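Local structure of taurocyamine kinase (Schistosoma mansoni, 4WOE) at residues Ser279-Ile284 / Ile318-Asn323; Val118-Arg123 / Thr237-Arg242; Val122-Thr127 / Gly273-Ala278. The protein catalyses the reversible transfer of phosphate from ATP to taurocyamine, giving N-phosphotaurocyamine and ADP, with magnesium as cofactor. The protein carries 4 engineered substitutions. All coordinates share one frame; numbering follows the deposited sequence.

Contact 1 of 3, residues Ser279-Ile284 / Ile318-Asn323; sequences SVHAKI and IYDLSN. With ADP (adenosine-5'-diphosphate), chain C.
H281 and D320 meet across two neighbouring strands through their first torsions: the imidazole carbon CG of H281 stands anti to the carbonyl carbon (chi1 -81°), and CG of D320 is turned opposite the backbone N (chi1 -176°). OD2 of D320 thereby comes to the edge of the imidazole, near its plane, 3.7 Å from NE2. A water bridges the two: it donates to OD2 of D320 at 2.7 Å, is hydrogen-bonded to NE2 of H281, and bonds weakly to the ribose hydroxyl O2' of ADP. One face of the H281 ring lies against the adenine. NE2 is 3.4 Å from ADP C5, and ADP C6 lies above the ring, offset toward its rim, while H182 approaches the same histidine edge-to-face. On the same side of the sheet, S279 OG donates to ADP N7 at 2.8 Å, and CB of S279 rests against OD1 of D320, an oxygen whose principal partner is the guanidinium of R277 in a salt bridge. Residues 279-283 and 318-323 are adjacent members of the antiparallel sheet in the first of the two catalytic domains of this phosphagen kinase, their axes 150° apart. V280 with L321 and A282 with Y319 are the hydrogen-bonded pairs between these two strands, the latter joined by A282 N to Y319 O at 2.9 Å and Y319 N to A282 O at 2.8 Å. The opposite face here, with V280, A282, Y319 and L321, is mainly hydrophobic. There CG2 of V280 packs on CB of L321 at 3.8 Å, and beyond the strand end the side chain of I284 meets Y319 at about a right angle, CG1 to CD2 at 3.8 Å. Helix 331-355 covers this face, M338 packing on V280 and L346 on A282.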
loop_
_atom_site.group_PDB
_atom_site.type_symbol
_atom_site.label_atom_id
_atom_site.label_comp_id
_atom_site.label_asym_id
_atom_site.label_seq_id
_atom_site.Cartn_x
_atom_site.Cartn_y
_atom_site.Cartn_z
ATOM N N SER A 279 11.340 -16.679 9.693
ATOM C CA SER A 279 11.601 -15.985 8.439
ATOM C C SER A 279 12.382 -16.803 7.427
ATOM O O SER A 279 13.146 -17.715 7.783
ATOM C CB SER A 279 12.371 -14.695 8.704
ATOM O OG SER A 279 13.708 -15.004 9.045
ATOM N N VAL A 280 12.179 -16.449 6.163
ATOM C CA VAL A 280 13.053 -16.868 5.076
ATOM C C VAL A 280 13.673 -15.644 4.436
ATOM O O VAL A 280 13.108 -14.549 4.515
ATOM C CB VAL A 280 12.301 -17.656 3.978
ATOM C CG1 VAL A 280 11.737 -18.940 4.536
ATOM C CG2 VAL A 280 11.198 -16.783 3.350
ATOM N N HIS A 281 14.836 -15.828 3.820
ATOM C CA HIS A 281 15.318 -14.900 2.800
ATOM C C HIS A 281 15.033 -15.520 1.435
ATOM O O HIS A 281 15.602 -16.564 1.088
ATOM C CB HIS A 281 16.810 -14.603 2.955
ATOM C CG HIS A 281 17.120 -13.574 3.997
ATOM N ND1 HIS A 281 18.371 -13.005 4.126
ATOM C CD2 HIS A 281 16.352 -13.013 4.958
ATOM C CE1 HIS A 281 18.359 -12.135 5.123
ATOM N NE2 HIS A 281 17.147 -12.124 5.649
ATOM N N ALA A 282 14.143 -14.900 0.666
ATOM C CA ALA A 282 13.719 -15.485 -0.595
ATOM C C ALA A 282 13.914 -14.535 -1.798
ATOM O O ALA A 282 13.864 -13.298 -1.647
ATOM C CB ALA A 282 12.260 -15.920 -0.489
ATOM N N LYS A 283 14.151 -15.127 -2.979
ATOM C CA LYS A 283 14.237 -14.379 -4.239
ATOM C C LYS A 283 12.853 -14.211 -4.843
ATOM O O LYS A 283 12.327 -15.131 -5.468
ATOM C CB LYS A 283 15.135 -15.083 -5.265
ATOM C CG LYS A 283 16.424 -15.631 -4.727
ATOM C CD LYS A 283 16.782 -16.936 -5.441
ATOM C CE LYS A 283 18.070 -17.532 -4.890
ATOM N NZ LYS A 283 19.169 -16.509 -4.887
ATOM N N ILE A 284 12.262 -13.039 -4.666
ATOM C CA ILE A 284 10.926 -12.809 -5.204
ATOM C C ILE A 284 10.785 -11.491 -5.984
ATOM O O ILE A 284 9.852 -10.724 -5.740
ATOM C CB ILE A 284 9.872 -12.840 -4.058
ATOM C CG1 ILE A 284 10.216 -11.825 -2.959
ATOM C CG2 ILE A 284 9.754 -14.254 -3.458
ATOM C CD1 ILE A 284 9.035 -11.467 -2.092
ATOM N N ILE A 318 15.785 -9.994 -3.316
ATOM C CA ILE A 318 15.829 -10.806 -2.101
ATOM C C ILE A 318 15.119 -10.152 -0.895
ATOM O O ILE A 318 15.496 -9.070 -0.459
ATOM C CB ILE A 318 17.284 -11.129 -1.715
ATOM C CG1 ILE A 318 17.967 -11.862 -2.875
ATOM C CG2 ILE A 318 17.314 -11.982 -0.449
ATOM C CD1 ILE A 318 19.302 -12.492 -2.525
ATOM N N TYR A 319 14.095 -10.820 -0.361
ATOM C CA TYR A 319 13.322 -10.262 0.748
ATOM C C TYR A 319 13.185 -11.222 1.938
ATOM O O TYR A 319 13.139 -12.445 1.784
ATOM C CB TYR A 319 11.919 -9.843 0.281
ATOM C CG TYR A 319 11.908 -8.646 -0.646
ATOM C CD1 TYR A 319 11.542 -7.386 -0.190
ATOM C CD2 TYR A 319 12.280 -8.777 -1.979
ATOM C CE1 TYR A 319 11.542 -6.303 -1.041
ATOM C CE2 TYR A 319 12.294 -7.706 -2.822
ATOM C CZ TYR A 319 11.916 -6.475 -2.360
ATOM O OH TYR A 319 11.936 -5.410 -3.232
ATOM N N ASP A 320 13.128 -10.618 3.119
ATOM C CA ASP A 320 12.827 -11.266 4.380
ATOM C C ASP A 320 11.314 -11.370 4.474
ATOM O O ASP A 320 10.612 -10.346 4.431
ATOM C CB ASP A 320 13.425 -10.446 5.548
ATOM C CG ASP A 320 13.234 -11.102 6.919
ATOM O OD1 ASP A 320 12.121 -11.588 7.232
ATOM O OD2 ASP A 320 14.214 -11.119 7.702
ATOM N N LEU A 321 10.824 -12.601 4.581
ATOM C CA LEU A 321 9.398 -12.899 4.734
ATOM C C LEU A 321 9.103 -13.612 6.055
ATOM O O LEU A 321 9.711 -14.634 6.348
ATOM C CB LEU A 321 8.909 -13.772 3.577
ATOM C CG LEU A 321 9.003 -13.149 2.186
ATOM C CD1 LEU A 321 8.471 -14.126 1.156
ATOM C CD2 LEU A 321 8.252 -11.784 2.131
ATOM N N SER A 322 8.155 -13.095 6.836
ATOM C CA SER A 322 7.888 -13.650 8.162
ATOM C C SER A 322 6.429 -13.496 8.603
ATOM O O SER A 322 5.691 -12.661 8.063
ATOM C CB SER A 322 8.803 -12.989 9.191
ATOM O OG SER A 322 8.386 -11.663 9.468
ATOM N N ASN A 323 6.010 -14.307 9.574
ATOM C CA ASN A 323 4.696 -14.102 10.182
ATOM C C ASN A 323 4.610 -12.685 10.776
ATOM O O ASN A 323 5.525 -12.237 11.472
ATOM C CB ASN A 323 4.420 -15.149 11.262
ATOM C CG ASN A 323 5.525 -15.218 12.319
ATOM O OD1 ASN A 323 6.675 -15.576 12.014
ATOM N ND2 ASN A 323 5.178 -14.909 13.570
HETATM P PB ADP C . 15.212 -10.031 14.160
HETATM O O1B ADP C . 14.430 -8.790 14.520
HETATM O O2B ADP C . 16.597 -10.097 14.792
HETATM O O3B ADP C . 14.407 -11.323 14.232
HETATM P PA ADP C . 16.259 -8.607 11.868
HETATM O O1A ADP C . 16.671 -7.589 12.899
HETATM O O2A ADP C . 15.392 -8.209 10.698
HETATM O O3A ADP C . 15.524 -9.866 12.574
HETATM O "O5'" ADP C . 17.590 -9.309 11.307
HETATM C "C5'" ADP C . 18.860 -9.229 11.959
HETATM C "C4'" ADP C . 19.790 -10.212 11.261
HETATM O "O4'" ADP C . 19.127 -11.478 11.075
HETATM C "C3'" ADP C . 20.172 -9.728 9.870
HETATM O "O3'" ADP C . 21.530 -10.114 9.621
HETATM C "C2'" ADP C . 19.300 -10.548 8.946
HETATM O "O2'" ADP C . 19.871 -10.702 7.646
HETATM C "C1'" ADP C . 19.250 -11.863 9.694
HETATM N N9 ADP C . 18.150 -12.725 9.190
HETATM C C8 ADP C . 16.820 -12.566 9.395
HETATM N N7 ADP C . 16.108 -13.552 8.776
HETATM C C5 ADP C . 16.995 -14.356 8.158
HETATM C C6 ADP C . 16.919 -15.585 7.326
HETATM N N6 ADP C . 15.712 -16.140 7.033
HETATM N N1 ADP C . 18.084 -16.122 6.882
HETATM C C2 ADP C . 19.276 -15.555 7.174
HETATM N N3 ADP C . 19.417 -14.446 7.926
HETATM C C4 ADP C . 18.333 -13.809 8.430
HETATM O O HOH W 1 16.574 -10.025 7.071
#

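Contact 2 of 3, residues Val118-Arg123 / Thr237-Arg242; sequences VSTRVR and TAVYKR. Engineered in segment 237-242: T237 (natural residue Ile). With ADP (adenosine-5'-diphosphate), chain C.
The β-phosphate oxygen O3B of ADP is gripped by R121, whose carbonyl carbon lies against V239 of the helix, and by R123, two residues along the strand: R121 NH1 donates to it at 2.9 Å and R123 NE at 2.6 Å. R277 is a third donor. R121 NH2 also reaches O2B at 3.1 Å, and R123 NH2 reaches O1B. The chain of R121 is extended from CG to NE, which lays CD against the adenine, 3.4 Å from C5, and brings one guanidinium face under the ribose O4'. Further along, S119 reads the base: its O accepts from ADP N6 at 3.2 Å, and its OG donates to N1. Strand 119-123 turns its other side to helix 237-242, the axes only 24° from parallel. V122 and V239 point at each other and cross obliquely, CG2 to CG1 at 3.7 Å, while CG2 of V239 lies 4.0 Å from O of T120. T120 OG1 is hydrogen-bonded to G233 O. No hydrogen bond joins the two segments, and the contact between them is mainly the packing of V122 and V239, whereas the arginines on the strand's other side probably offset the negative charge of the diphosphate.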
loop_
_atom_site.group_PDB
_atom_site.type_symbol
_atom_site.label_atom_id
_atom_site.label_comp_id
_atom_site.label_asym_id
_atom_site.label_seq_id
_atom_site.Cartn_x
_atom_site.Cartn_y
_atom_site.Cartn_z
ATOM N N VAL A 118 17.063 -18.786 0.130
ATOM C CA VAL A 118 18.466 -18.859 0.527
ATOM C C VAL A 118 18.622 -19.478 1.932
ATOM O O VAL A 118 19.433 -20.396 2.140
ATOM C CB VAL A 118 19.138 -17.458 0.503
ATOM C CG1 VAL A 118 20.629 -17.559 0.826
ATOM C CG2 VAL A 118 18.934 -16.779 -0.847
ATOM N N SER A 119 17.844 -18.987 2.896
ATOM C CA SER A 119 18.009 -19.416 4.289
ATOM C C SER A 119 16.737 -19.247 5.124
ATOM O O SER A 119 15.875 -18.442 4.798
ATOM C CB SER A 119 19.161 -18.646 4.936
ATOM O OG SER A 119 18.970 -17.252 4.787
ATOM N N THR A 120 16.643 -20.014 6.207
ATOM C CA THR A 120 15.467 -20.022 7.068
ATOM C C THR A 120 15.875 -19.816 8.526
ATOM O O THR A 120 16.846 -20.386 8.999
ATOM C CB THR A 120 14.681 -21.332 6.921
ATOM O OG1 THR A 120 14.357 -21.521 5.540
ATOM C CG2 THR A 120 13.385 -21.308 7.748
ATOM N N ARG A 121 15.133 -18.978 9.230
ATOM C CA ARG A 121 15.526 -18.538 10.555
ATOM C C ARG A 121 14.286 -18.435 11.446
ATOM O O ARG A 121 13.247 -17.950 11.001
ATOM C CB ARG A 121 16.239 -17.187 10.445
ATOM C CG ARG A 121 16.768 -16.554 11.741
ATOM C CD ARG A 121 17.483 -15.258 11.365
ATOM N NE ARG A 121 17.990 -14.466 12.486
ATOM C CZ ARG A 121 17.253 -13.634 13.225
ATOM N NH1 ARG A 121 15.948 -13.503 12.994
ATOM N NH2 ARG A 121 17.828 -12.937 14.212
ATOM N N VAL A 122 14.371 -18.909 12.685
ATOM C CA VAL A 122 13.302 -18.637 13.651
ATOM C C VAL A 122 13.921 -18.072 14.928
ATOM O O VAL A 122 14.929 -18.585 15.402
ATOM C CB VAL A 122 12.452 -19.903 13.989
ATOM C CG1 VAL A 122 11.242 -19.509 14.852
ATOM C CG2 VAL A 122 11.976 -20.593 12.730
ATOM N N ARG A 123 13.343 -17.004 15.481
ATOM C CA ARG A 123 13.854 -16.514 16.763
ATOM C C ARG A 123 12.781 -16.191 17.777
ATOM O O ARG A 123 11.648 -15.874 17.434
ATOM C CB ARG A 123 14.737 -15.273 16.574
ATOM C CG ARG A 123 14.014 -14.041 16.079
ATOM C CD ARG A 123 13.546 -13.056 17.178
ATOM N NE ARG A 123 13.186 -11.800 16.523
ATOM C CZ ARG A 123 12.075 -11.099 16.737
ATOM N NH1 ARG A 123 11.188 -11.503 17.634
ATOM N NH2 ARG A 123 11.867 -9.977 16.055
ATOM N N THR A 237 11.100 -27.100 9.300
ATOM C CA THR A 237 10.741 -28.063 10.338
ATOM C C THR A 237 11.916 -28.280 11.310
ATOM O O THR A 237 11.750 -28.267 12.541
ATOM C CB THR A 237 10.307 -29.410 9.725
ATOM O OG1 THR A 237 9.125 -29.224 8.935
ATOM C CG2 THR A 237 10.028 -30.431 10.823
ATOM N N ALA A 238 13.107 -28.442 10.741
ATOM C CA ALA A 238 14.312 -28.687 11.515
ATOM C C ALA A 238 14.697 -27.455 12.321
ATOM O O ALA A 238 15.114 -27.556 13.474
ATOM C CB ALA A 238 15.452 -29.108 10.588
ATOM N N VAL A 239 14.554 -26.290 11.705
ATOM C CA VAL A 239 14.912 -25.035 12.336
ATOM C C VAL A 239 14.019 -24.763 13.556
ATOM O O VAL A 239 14.508 -24.407 14.640
ATOM C CB VAL A 239 14.820 -23.869 11.324
ATOM C CG1 VAL A 239 15.013 -22.524 12.020
ATOM C CG2 VAL A 239 15.853 -24.056 10.235
ATOM N N TYR A 240 12.720 -24.967 13.368
ATOM C CA TYR A 240 11.730 -24.791 14.427
ATOM C C TYR A 240 11.973 -25.728 15.609
ATOM O O TYR A 240 12.082 -25.271 16.748
ATOM C CB TYR A 240 10.319 -25.009 13.870
ATOM C CG TYR A 240 9.200 -24.746 14.864
ATOM C CD1 TYR A 240 8.901 -23.455 15.292
ATOM C CD2 TYR A 240 8.433 -25.785 15.351
ATOM C CE1 TYR A 240 7.873 -23.218 16.193
ATOM C CE2 TYR A 240 7.415 -25.561 16.237
ATOM C CZ TYR A 240 7.126 -24.276 16.657
ATOM O OH TYR A 240 6.091 -24.084 17.553
ATOM N N LYS A 241 12.078 -27.030 15.335
ATOM C CA LYS A 241 12.298 -28.025 16.395
ATOM C C LYS A 241 13.559 -27.759 17.216
ATOM O O LYS A 241 13.526 -27.886 18.442
ATOM C CB LYS A 241 12.357 -29.442 15.813
ATOM C CG LYS A 241 11.014 -29.917 15.266
ATOM C CD LYS A 241 11.069 -31.297 14.637
ATOM C CE LYS A 241 9.684 -31.670 14.090
ATOM N NZ LYS A 241 9.431 -33.150 13.930
ATOM N N ARG A 242 14.654 -27.403 16.542
ATOM C CA ARG A 242 15.907 -27.043 17.220
ATOM C C ARG A 242 15.660 -25.889 18.213
ATOM O O ARG A 242 16.048 -25.966 19.390
ATOM C CB ARG A 242 16.999 -26.662 16.199
ATOM C CG ARG A 242 18.382 -26.410 16.800
ATOM C CD ARG A 242 19.433 -25.962 15.756
ATOM N NE ARG A 242 19.403 -26.809 14.575
ATOM C CZ ARG A 242 19.110 -26.396 13.341
ATOM N NH1 ARG A 242 18.846 -25.118 13.088
ATOM N NH2 ARG A 242 19.103 -27.266 12.349
HETATM P PB ADP C . 15.212 -10.031 14.160
HETATM O O1B ADP C . 14.430 -8.790 14.520
HETATM O O2B ADP C . 16.597 -10.097 14.792
HETATM O O3B ADP C . 14.407 -11.323 14.232
HETATM P PA ADP C . 16.259 -8.607 11.868
HETATM O O1A ADP C . 16.671 -7.589 12.899
HETATM O O2A ADP C . 15.392 -8.209 10.698
HETATM O O3A ADP C . 15.524 -9.866 12.574
HETATM O "O5'" ADP C . 17.590 -9.309 11.307
HETATM C "C5'" ADP C . 18.860 -9.229 11.959
HETATM C "C4'" ADP C . 19.790 -10.212 11.261
HETATM O "O4'" ADP C . 19.127 -11.478 11.075
HETATM C "C3'" ADP C . 20.172 -9.728 9.870
HETATM O "O3'" ADP C . 21.530 -10.114 9.621
HETATM C "C2'" ADP C . 19.300 -10.548 8.946
HETATM O "O2'" ADP C . 19.871 -10.702 7.646
HETATM C "C1'" ADP C . 19.250 -11.863 9.694
HETATM N N9 ADP C . 18.150 -12.725 9.190
HETATM C C8 ADP C . 16.820 -12.566 9.395
HETATM N N7 ADP C . 16.108 -13.552 8.776
HETATM C C5 ADP C . 16.995 -14.356 8.158
HETATM C C6 ADP C . 16.919 -15.585 7.326
HETATM N N6 ADP C . 15.712 -16.140 7.033
HETATM N N1 ADP C . 18.084 -16.122 6.882
HETATM C C2 ADP C . 19.276 -15.555 7.174
HETATM N N3 ADP C . 19.417 -14.446 7.926
HETATM C C4 ADP C . 18.333 -13.809 8.430
#

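Contact 3 of 3, residues Val122-Thr127 / Gly273-Ala278; sequences VRLGRT and GTTLRA. With ADP (adenosine-5'-diphosphate), chain C.
L276 forms the apolar centre, touching two side chains of the opposing strand: its CD2 meets CG1 of V122 at 3.8 Å, and its CG meets CD2 of L124 at 3.8 Å. CB of A278 extends this patch along V122. The segments belong to strands 117-126 and 277-283, antiparallel neighbours in the sheet of the first catalytic domain, with helices 236-250 and 331-355 covering the apolar side. R123 and R277 form a hydrogen-bonded pair, R277 N donating to R123 O at 3.0 Å and R123 N to R277 O. On the nucleotide side CB of R277 sits over the centre of the R123 guanidinium, and the two guanidinium planes stand 61° apart. Bent at chi3, R277 sends NE to ADP O3B at 2.9 Å in a nearly straight bond (173°) and NH1 to the bridging O3A, while its NH2 pairs with D320. Both arginines thus converge on one anion. Where the pairing ends, an ST turn links T274 OG1 to L276 N. The next side chain, T275, carries the loop onto the strand: its OG1 accepts from G125 N at 2.8 Å, almost linearly (177°), and donates to T274 O. R126 NH1 donates to G125 O at 3.0 Å, and its NH2 donates to a water that in turn donates to T274 O at 2.8 Å.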
loop_
_atom_site.group_PDB
_atom_site.type_symbol
_atom_site.label_atom_id
_atom_site.label_comp_id
_atom_site.label_asym_id
_atom_site.label_seq_id
_atom_site.Cartn_x
_atom_site.Cartn_y
_atom_site.Cartn_z
ATOM N N VAL A 122 14.371 -18.909 12.685
ATOM C CA VAL A 122 13.302 -18.637 13.651
ATOM C C VAL A 122 13.921 -18.072 14.928
ATOM O O VAL A 122 14.929 -18.585 15.402
ATOM C CB VAL A 122 12.452 -19.903 13.989
ATOM C CG1 VAL A 122 11.242 -19.509 14.852
ATOM C CG2 VAL A 122 11.976 -20.593 12.730
ATOM N N ARG A 123 13.343 -17.004 15.481
ATOM C CA ARG A 123 13.854 -16.514 16.763
ATOM C C ARG A 123 12.781 -16.191 17.777
ATOM O O ARG A 123 11.648 -15.874 17.434
ATOM C CB ARG A 123 14.737 -15.273 16.574
ATOM C CG ARG A 123 14.014 -14.041 16.079
ATOM C CD ARG A 123 13.546 -13.056 17.178
ATOM N NE ARG A 123 13.186 -11.800 16.523
ATOM C CZ ARG A 123 12.075 -11.099 16.737
ATOM N NH1 ARG A 123 11.188 -11.503 17.634
ATOM N NH2 ARG A 123 11.867 -9.977 16.055
ATOM N N LEU A 124 13.198 -16.249 19.034
ATOM C CA LEU A 124 12.396 -15.919 20.202
ATOM C C LEU A 124 13.131 -14.859 21.002
ATOM O O LEU A 124 14.338 -14.697 20.836
ATOM C CB LEU A 124 12.197 -17.147 21.104
ATOM C CG LEU A 124 11.492 -18.379 20.566
ATOM C CD1 LEU A 124 11.543 -19.518 21.585
ATOM C CD2 LEU A 124 10.064 -17.984 20.231
ATOM N N GLY A 125 12.413 -14.186 21.899
ATOM C CA GLY A 125 13.030 -13.350 22.913
ATOM C C GLY A 125 12.533 -13.744 24.297
ATOM O O GLY A 125 11.417 -14.251 24.421
ATOM N N ARG A 126 13.349 -13.527 25.333
ATOM C CA ARG A 126 12.894 -13.768 26.709
ATOM C C ARG A 126 13.434 -12.715 27.670
ATOM O O ARG A 126 14.567 -12.254 27.527
ATOM C CB ARG A 126 13.327 -15.155 27.215
ATOM C CG ARG A 126 12.702 -16.350 26.535
ATOM C CD ARG A 126 11.236 -16.448 26.887
ATOM N NE ARG A 126 10.645 -17.696 26.428
ATOM C CZ ARG A 126 10.002 -17.843 25.271
ATOM N NH1 ARG A 126 9.868 -16.817 24.437
ATOM N NH2 ARG A 126 9.479 -19.021 24.951
ATOM N N THR A 127 12.628 -12.383 28.675
ATOM C CA THR A 127 13.059 -11.555 29.794
ATOM C C THR A 127 13.263 -12.448 30.997
ATOM O O THR A 127 12.455 -13.345 31.245
ATOM C CB THR A 127 12.030 -10.449 30.138
ATOM O OG1 THR A 127 11.811 -9.618 28.990
ATOM C CG2 THR A 127 12.520 -9.585 31.308
ATOM N N GLY A 273 3.943 -11.591 23.632
ATOM C CA GLY A 273 3.197 -12.808 23.313
ATOM C C GLY A 273 4.098 -14.008 23.035
ATOM O O GLY A 273 4.772 -14.512 23.935
ATOM N N THR A 274 4.119 -14.462 21.786
ATOM C CA THR A 274 5.039 -15.517 21.379
ATOM C C THR A 274 6.467 -15.015 21.259
ATOM O O THR A 274 7.409 -15.796 21.425
ATOM C CB THR A 274 4.659 -16.142 20.012
ATOM O OG1 THR A 274 4.729 -15.141 18.991
ATOM C CG2 THR A 274 3.272 -16.745 20.043
ATOM N N THR A 275 6.623 -13.724 20.946
ATOM C CA THR A 275 7.926 -13.112 20.587
ATOM C C THR A 275 8.563 -13.777 19.346
ATOM O O THR A 275 9.711 -13.495 18.991
ATOM C CB THR A 275 8.949 -13.175 21.764
ATOM O OG1 THR A 275 9.626 -14.434 21.756
ATOM C CG2 THR A 275 8.256 -12.985 23.109
ATOM N N LEU A 276 7.797 -14.650 18.685
ATOM C CA LEU A 276 8.329 -15.528 17.644
ATOM C C LEU A 276 8.305 -14.889 16.242
ATOM O O LEU A 276 7.270 -14.426 15.758
ATOM C CB LEU A 276 7.543 -16.844 17.642
ATOM C CG LEU A 276 8.124 -18.109 16.999
ATOM C CD1 LEU A 276 7.552 -19.346 17.663
ATOM C CD2 LEU A 276 7.799 -18.137 15.538
ATOM N N ARG A 277 9.459 -14.888 15.586
ATOM C CA ARG A 277 9.542 -14.436 14.208
ATOM C C ARG A 277 10.225 -15.505 13.376
ATOM O O ARG A 277 11.430 -15.704 13.488
ATOM C CB ARG A 277 10.299 -13.103 14.115
ATOM C CG ARG A 277 10.256 -12.459 12.735
ATOM C CD ARG A 277 10.949 -11.093 12.727
ATOM N NE ARG A 277 12.316 -11.157 12.231
ATOM C CZ ARG A 277 12.635 -11.238 10.938
ATOM N NH1 ARG A 277 13.909 -11.285 10.571
ATOM N NH2 ARG A 277 11.680 -11.270 10.010
ATOM N N ALA A 278 9.442 -16.218 12.575
ATOM C CA ALA A 278 9.977 -17.216 11.648
ATOM C C ALA A 278 10.139 -16.603 10.250
ATOM O O ALA A 278 9.190 -16.058 9.682
ATOM C CB ALA A 278 9.073 -18.434 11.597
HETATM P PB ADP C . 15.212 -10.031 14.160
HETATM O O1B ADP C . 14.430 -8.790 14.520
HETATM O O2B ADP C . 16.597 -10.097 14.792
HETATM O O3B ADP C . 14.407 -11.323 14.232
HETATM P PA ADP C . 16.259 -8.607 11.868
HETATM O O1A ADP C . 16.671 -7.589 12.899
HETATM O O2A ADP C . 15.392 -8.209 10.698
HETATM O O3A ADP C . 15.524 -9.866 12.574
HETATM O "O5'" ADP C . 17.590 -9.309 11.307
HETATM C "C5'" ADP C . 18.860 -9.229 11.959
HETATM C "C4'" ADP C . 19.790 -10.212 11.261
HETATM O "O4'" ADP C . 19.127 -11.478 11.075
HETATM C "C3'" ADP C . 20.172 -9.728 9.870
HETATM O "O3'" ADP C . 21.530 -10.114 9.621
HETATM C "C2'" ADP C . 19.300 -10.548 8.946
HETATM O "O2'" ADP C . 19.871 -10.702 7.646
HETATM C "C1'" ADP C . 19.250 -11.863 9.694
HETATM N N9 ADP C . 18.150 -12.725 9.190
HETATM C C8 ADP C . 16.820 -12.566 9.395
HETATM N N7 ADP C . 16.108 -13.552 8.776
HETATM C C5 ADP C . 16.995 -14.356 8.158
HETATM C C6 ADP C . 16.919 -15.585 7.326
HETATM N N6 ADP C . 15.712 -16.140 7.033
HETATM N N1 ADP C . 18.084 -16.122 6.882
HETATM C C2 ADP C . 19.276 -15.555 7.174
HETATM N N3 ADP C . 19.417 -14.446 7.926
HETATM C C4 ADP C . 18.333 -13.809 8.430
HETATM O O HOH W 2 7.720 -18.380 22.586
#

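All three contacts belong to the first of the two catalytic domains, around a single ADP. Every touching residue of contacts 2 and 3 is buried, whereas contact 1 reaches the surface at K283, with I318 and Y319 partly exposed. Contacts 1 and 3 both use strand 277-283, which lies between 318-323 and 117-126, so both are sheet pairings with backbone bonds; contact 2 instead packs strand 117-126 on helix 236-250 and has none across it. Contacts 2 and 3 share V122 and R123. Contact 1 deals with adenine and ribose, contact 3 with the diphosphate, and contact 2 spans both. The D320-R277 salt bridge ties contact 1 to contact 3, and a probable hydrogen bond from S279 N to R121 O joins contact 1 to contact 2.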